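Local coordinates for protein yciO (Escherichia coli, PDB 1K7J) that is of unknown function but belongs to the SUA5 family and may bind double-stranded RNA, at residues I30-I44 with L132-L145. Numbering follows the deposited sequence.
Sequences IVYPTDSGYALGCKI and LLEALGEPMLSTSL. With SO4 (sulfate ion), chain B.
Tyr32 and Met140, a selenomethionine, meet on the face of the sheet that carries Ser142, beside the antiparallel pairing of strands 37-43 and 140-144. With chi1 at 64°, CG of Tyr32 lies between its backbone N and carbonyl carbon, and the ring is laid across the neighbouring hairpin strand toward strand 140-144. Followed outward, Tyr32 CB rests 3.7 Å from Leu132 CD1 of helix 127-136, and CD2 still touches that methyl. Farther along, CE1, CE2 and CZ lie against Met140 CE, which sits over one face, 3.7 Å from the ring centroid, a CH-pi contact within a Met-aromatic pair; Ala39 CB lies against the opposite face. At the tip, OH meets Ser142 OG at 2.7 Å, a hydrogen bond near the ring plane that gives the buried phenol a polar partner. Tyrosine thus suits a place apolar along its length and polar at its end, and the flexible selenoether chain, bent at chi2 and chi3, can curl over it. Gly41 leaves room for this ring, because a CB there would collide with Tyr32 CE1.

Between the two strands, Leu40 N donates to Thr143 O at 2.9 Å, and Cys42 and Leu141 exchange two backbone bonds. On the other face of the sheet, Cys42 SG packs 3.7 Å from Leu141 CD2, while Leu145 CD1 reaches Leu40 and its CD2 touches Val31; Leu145 also packs on helix 157-164. Where the strand ends, Ser144 N and OG hold a sulfate, probably from the crystallisation liquor, which Arg57 and Arg196 also bind. Hairpin 30-43 and strand 140-144 are inner strands of the mixed sheet of the YrdC-like fold, with strand 66-68 on the far side of strand 140-144.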
loop_
_atom_site.group_PDB
_atom_site.type_symbol
_atom_site.label_atom_id
_atom_site.label_comp_id
_atom_site.label_asym_id
_atom_site.label_seq_id
_atom_site.Cartn_x
_atom_site.Cartn_y
_atom_site.Cartn_z
ATOM N N ILE A 30 -4.587 9.838 3.071
ATOM C CA ILE A 30 -5.822 9.106 3.303
ATOM C C ILE A 30 -5.601 7.714 3.865
ATOM O O ILE A 30 -4.503 7.160 3.793
ATOM C CB ILE A 30 -6.644 8.951 1.998
ATOM C CG1 ILE A 30 -5.994 7.903 1.085
ATOM C CG2 ILE A 30 -6.732 10.291 1.272
ATOM C CD1 ILE A 30 -6.822 7.565 -0.142
ATOM N N VAL A 31 -6.661 7.169 4.449
ATOM C CA VAL A 31 -6.647 5.817 4.979
ATOM C C VAL A 31 -7.658 5.103 4.096
ATOM O O VAL A 31 -8.788 5.569 3.930
ATOM C CB VAL A 31 -7.116 5.758 6.448
ATOM C CG1 VAL A 31 -7.318 4.303 6.872
ATOM C CG2 VAL A 31 -6.081 6.422 7.347
ATOM N N TYR A 32 -7.250 3.990 3.502
ATOM C CA TYR A 32 -8.152 3.250 2.634
ATOM C C TYR A 32 -8.026 1.749 2.845
ATOM O O TYR A 32 -6.986 1.252 3.269
ATOM C CB TYR A 32 -7.890 3.597 1.164
ATOM C CG TYR A 32 -6.529 3.200 0.638
ATOM C CD1 TYR A 32 -5.388 3.940 0.953
ATOM C CD2 TYR A 32 -6.389 2.104 -0.210
ATOM C CE1 TYR A 32 -4.135 3.594 0.426
ATOM C CE2 TYR A 32 -5.149 1.753 -0.739
ATOM C CZ TYR A 32 -4.029 2.501 -0.421
ATOM O OH TYR A 32 -2.808 2.170 -0.976
ATOM N N PRO A 33 -9.092 1.004 2.541
ATOM C CA PRO A 33 -9.081 -0.447 2.714
ATOM C C PRO A 33 -8.372 -1.214 1.606
ATOM O O PRO A 33 -8.404 -0.809 0.447
ATOM C CB PRO A 33 -10.565 -0.786 2.756
ATOM C CG PRO A 33 -11.129 0.182 1.744
ATOM C CD PRO A 33 -10.420 1.474 2.099
ATOM N N THR A 34 -7.721 -2.316 1.976
ATOM C CA THR A 34 -7.074 -3.190 1.001
ATOM C C THR A 34 -7.522 -4.596 1.385
ATOM O O THR A 34 -8.235 -4.777 2.374
ATOM C CB THR A 34 -5.521 -3.146 1.053
ATOM O OG1 THR A 34 -5.051 -3.868 2.198
ATOM C CG2 THR A 34 -5.024 -1.709 1.107
ATOM N N ASP A 35 -7.113 -5.588 0.606
ATOM C CA ASP A 35 -7.473 -6.971 0.893
ATOM C C ASP A 35 -6.785 -7.459 2.170
ATOM O O ASP A 35 -7.230 -8.425 2.790
ATOM C CB ASP A 35 -7.058 -7.864 -0.270
ATOM C CG ASP A 35 -5.610 -7.668 -0.649
ATOM O OD1 ASP A 35 -5.325 -6.723 -1.414
ATOM O OD2 ASP A 35 -4.757 -8.441 -0.161
ATOM N N SER A 36 -5.698 -6.794 2.554
ATOM C CA SER A 36 -4.949 -7.165 3.752
ATOM C C SER A 36 -4.848 -6.008 4.744
ATOM O O SER A 36 -3.763 -5.480 4.991
ATOM C CB SER A 36 -3.543 -7.637 3.368
ATOM O OG SER A 36 -3.601 -8.749 2.489
ATOM N N GLY A 37 -5.990 -5.621 5.305
ATOM C CA GLY A 37 -6.022 -4.539 6.275
ATOM C C GLY A 37 -6.073 -3.149 5.669
ATOM O O GLY A 37 -5.978 -2.974 4.452
ATOM N N TYR A 38 -6.239 -2.148 6.528
ATOM C CA TYR A 38 -6.279 -0.766 6.070
ATOM C C TYR A 38 -4.865 -0.275 5.784
ATOM O O TYR A 38 -3.891 -0.824 6.294
ATOM C CB TYR A 38 -6.965 0.113 7.121
ATOM C CG TYR A 38 -8.472 0.097 6.988
ATOM C CD1 TYR A 38 -9.116 0.947 6.087
ATOM C CD2 TYR A 38 -9.251 -0.804 7.715
ATOM C CE1 TYR A 38 -10.497 0.899 5.910
ATOM C CE2 TYR A 38 -10.638 -0.863 7.540
ATOM C CZ TYR A 38 -11.251 -0.006 6.635
ATOM O OH TYR A 38 -12.616 -0.060 6.448
ATOM N N ALA A 39 -4.757 0.758 4.957
ATOM C CA ALA A 39 -3.458 1.302 4.593
ATOM C C ALA A 39 -3.495 2.817 4.524
ATOM O O ALA A 39 -4.564 3.418 4.434
ATOM C CB ALA A 39 -3.025 0.739 3.234
ATOM N N LEU A 40 -2.316 3.427 4.579
ATOM C CA LEU A 40 -2.180 4.873 4.468
ATOM C C LEU A 40 -1.745 5.137 3.034
ATOM O O LEU A 40 -0.994 4.349 2.459
ATOM C CB LEU A 40 -1.098 5.389 5.422
ATOM C CG LEU A 40 -1.409 5.421 6.916
ATOM C CD1 LEU A 40 -0.114 5.534 7.705
ATOM C CD2 LEU A 40 -2.335 6.592 7.222
ATOM N N GLY A 41 -2.212 6.235 2.452
ATOM C CA GLY A 41 -1.826 6.539 1.091
ATOM C C GLY A 41 -1.759 8.019 0.768
ATOM O O GLY A 41 -2.415 8.841 1.403
ATOM N N CYS A 42 -0.940 8.350 -0.222
ATOM C CA CYS A 42 -0.793 9.723 -0.692
ATOM C C CYS A 42 -0.149 9.652 -2.070
ATOM O O CYS A 42 0.234 8.567 -2.521
ATOM C CB CYS A 42 0.075 10.547 0.264
ATOM S SG CYS A 42 1.838 10.129 0.275
ATOM N N LYS A 43 -0.038 10.785 -2.756
ATOM C CA LYS A 43 0.567 10.754 -4.080
ATOM C C LYS A 43 2.080 10.640 -3.943
ATOM O O LYS A 43 2.658 11.110 -2.962
ATOM C CB LYS A 43 0.180 11.991 -4.897
ATOM C CG LYS A 43 0.639 13.320 -4.342
ATOM C CD LYS A 43 0.150 14.428 -5.266
ATOM C CE LYS A 43 0.588 15.800 -4.811
ATOM N NZ LYS A 43 0.120 16.825 -5.790
ATOM N N ILE A 44 2.715 9.998 -4.916
ATOM C CA ILE A 44 4.159 9.802 -4.867
ATOM C C ILE A 44 4.955 11.091 -4.992
ATOM O O ILE A 44 6.112 11.149 -4.579
ATOM C CB ILE A 44 4.635 8.825 -5.969
ATOM C CG1 ILE A 44 4.324 9.393 -7.352
ATOM C CG2 ILE A 44 3.955 7.476 -5.796
ATOM C CD1 ILE A 44 4.874 8.549 -8.493
ATOM N N LEU A 132 -9.659 3.219 -6.615
ATOM C CA LEU A 132 -8.849 4.393 -6.312
ATOM C C LEU A 132 -7.666 4.482 -7.276
ATOM O O LEU A 132 -7.367 5.551 -7.818
ATOM C CB LEU A 132 -8.336 4.330 -4.867
ATOM C CG LEU A 132 -9.370 4.522 -3.751
ATOM C CD1 LEU A 132 -8.739 4.211 -2.395
ATOM C CD2 LEU A 132 -9.896 5.954 -3.778
ATOM N N LEU A 133 -6.996 3.357 -7.496
ATOM C CA LEU A 133 -5.844 3.336 -8.388
ATOM C C LEU A 133 -6.243 3.627 -9.827
ATOM O O LEU A 133 -5.552 4.360 -10.528
ATOM C CB LEU A 133 -5.126 1.989 -8.286
ATOM C CG LEU A 133 -4.513 1.735 -6.904
ATOM C CD1 LEU A 133 -3.950 0.325 -6.847
ATOM C CD2 LEU A 133 -3.428 2.776 -6.610
ATOM N N GLU A 134 -7.361 3.062 -10.270
ATOM C CA GLU A 134 -7.825 3.303 -11.631
ATOM C C GLU A 134 -8.078 4.792 -11.845
ATOM O O GLU A 134 -7.720 5.351 -12.883
ATOM C CB GLU A 134 -9.115 2.527 -11.906
ATOM C CG GLU A 134 -9.566 2.592 -13.358
ATOM C CD GLU A 134 -10.891 1.888 -13.589
ATOM O OE1 GLU A 134 -11.085 0.786 -13.032
ATOM O OE2 GLU A 134 -11.733 2.431 -14.336
ATOM N N ALA A 135 -8.697 5.437 -10.862
ATOM C CA ALA A 135 -8.996 6.861 -10.968
ATOM C C ALA A 135 -7.739 7.720 -10.857
ATOM O O ALA A 135 -7.617 8.739 -11.542
ATOM C CB ALA A 135 -10.003 7.262 -9.893
ATOM N N LEU A 136 -6.802 7.312 -10.005
ATOM C CA LEU A 136 -5.565 8.070 -9.820
ATOM C C LEU A 136 -4.686 8.020 -11.069
ATOM O O LEU A 136 -4.084 9.024 -11.452
ATOM C CB LEU A 136 -4.792 7.539 -8.609
ATOM C CG LEU A 136 -3.492 8.266 -8.242
ATOM C CD1 LEU A 136 -3.766 9.736 -7.968
ATOM C CD2 LEU A 136 -2.877 7.602 -7.019
ATOM N N GLY A 137 -4.603 6.852 -11.698
ATOM C CA GLY A 137 -3.818 6.733 -12.916
ATOM C C GLY A 137 -2.366 6.337 -12.746
ATOM O O GLY A 137 -1.653 6.136 -13.731
ATOM N N GLU A 138 -1.923 6.245 -11.499
ATOM C CA GLU A 138 -0.553 5.846 -11.194
ATOM C C GLU A 138 -0.549 5.252 -9.791
ATOM O O GLU A 138 -1.570 5.284 -9.100
ATOM C CB GLU A 138 0.397 7.049 -11.274
ATOM C CG GLU A 138 0.078 8.188 -10.312
ATOM C CD GLU A 138 1.139 9.282 -10.332
ATOM O OE1 GLU A 138 1.895 9.362 -11.324
ATOM O OE2 GLU A 138 1.209 10.066 -9.361
ATOM N N PRO A 139 0.593 4.698 -9.352
ATOM C CA PRO A 139 0.667 4.107 -8.013
ATOM C C PRO A 139 0.435 5.118 -6.905
ATOM O O PRO A 139 0.602 6.320 -7.090
ATOM C CB PRO A 139 2.086 3.540 -7.957
ATOM C CG PRO A 139 2.387 3.234 -9.385
ATOM C CD PRO A 139 1.838 4.448 -10.095
HETATM N N MSE A 140 0.053 4.606 -5.745
HETATM C CA MSE A 140 -0.179 5.435 -4.578
HETATM C C MSE A 140 0.916 5.093 -3.569
HETATM O O MSE A 140 1.164 3.919 -3.306
HETATM C CB MSE A 140 -1.562 5.116 -4.003
HETATM C CG MSE A 140 -1.960 5.896 -2.774
HETATM SE SE MSE A 140 -3.873 6.225 -2.752
HETATM C CE MSE A 140 -4.514 4.439 -3.106
ATOM N N LEU A 141 1.603 6.102 -3.043
ATOM C CA LEU A 141 2.631 5.849 -2.040
ATOM C C LEU A 141 1.852 5.401 -0.815
ATOM O O LEU A 141 0.916 6.082 -0.390
ATOM C CB LEU A 141 3.416 7.120 -1.724
ATOM C CG LEU A 141 4.393 6.988 -0.552
ATOM C CD1 LEU A 141 5.443 5.925 -0.863
ATOM C CD2 LEU A 141 5.048 8.332 -0.289
ATOM N N SER A 142 2.228 4.262 -0.248
ATOM C CA SER A 142 1.494 3.736 0.893
ATOM C C SER A 142 2.340 2.972 1.895
ATOM O O SER A 142 3.546 2.806 1.728
ATOM C CB SER A 142 0.397 2.785 0.397
ATOM O OG SER A 142 -0.381 3.361 -0.637
ATOM N N THR A 143 1.662 2.532 2.949
ATOM C CA THR A 143 2.224 1.693 4.006
ATOM C C THR A 143 1.003 1.048 4.639
ATOM O O THR A 143 -0.107 1.586 4.555
ATOM C CB THR A 143 2.975 2.479 5.125
ATOM O OG1 THR A 143 2.035 3.212 5.921
ATOM C CG2 THR A 143 4.002 3.421 4.535
ATOM N N SER A 144 1.178 -0.120 5.241
ATOM C CA SER A 144 0.050 -0.759 5.900
ATOM C C SER A 144 -0.225 0.082 7.137
ATOM O O SER A 144 0.679 0.731 7.661
ATOM C CB SER A 144 0.405 -2.183 6.324
ATOM O OG SER A 144 0.666 -3.000 5.199
ATOM N N LEU A 145 -1.469 0.092 7.593
ATOM C CA LEU A 145 -1.799 0.847 8.788
ATOM C C LEU A 145 -1.790 -0.105 9.974
ATOM O O LEU A 145 -2.684 -0.933 10.124
ATOM C CB LEU A 145 -3.182 1.494 8.660
ATOM C CG LEU A 145 -3.611 2.376 9.837
ATOM C CD1 LEU A 145 -2.594 3.491 10.041
ATOM C CD2 LEU A 145 -4.993 2.960 9.567
HETATM S S SO4 B . 4.236 -2.526 5.484
HETATM O O1 SO4 B . 3.223 -3.407 4.873
HETATM O O2 SO4 B . 3.656 -1.197 5.734
HETATM O O3 SO4 B . 4.689 -3.106 6.764
HETATM O O4 SO4 B . 5.383 -2.400 4.567
HETATM O O HOH W 1 -0.736 -5.456 5.011
HETATM O O HOH W 2 0.802 9.045 -6.797
#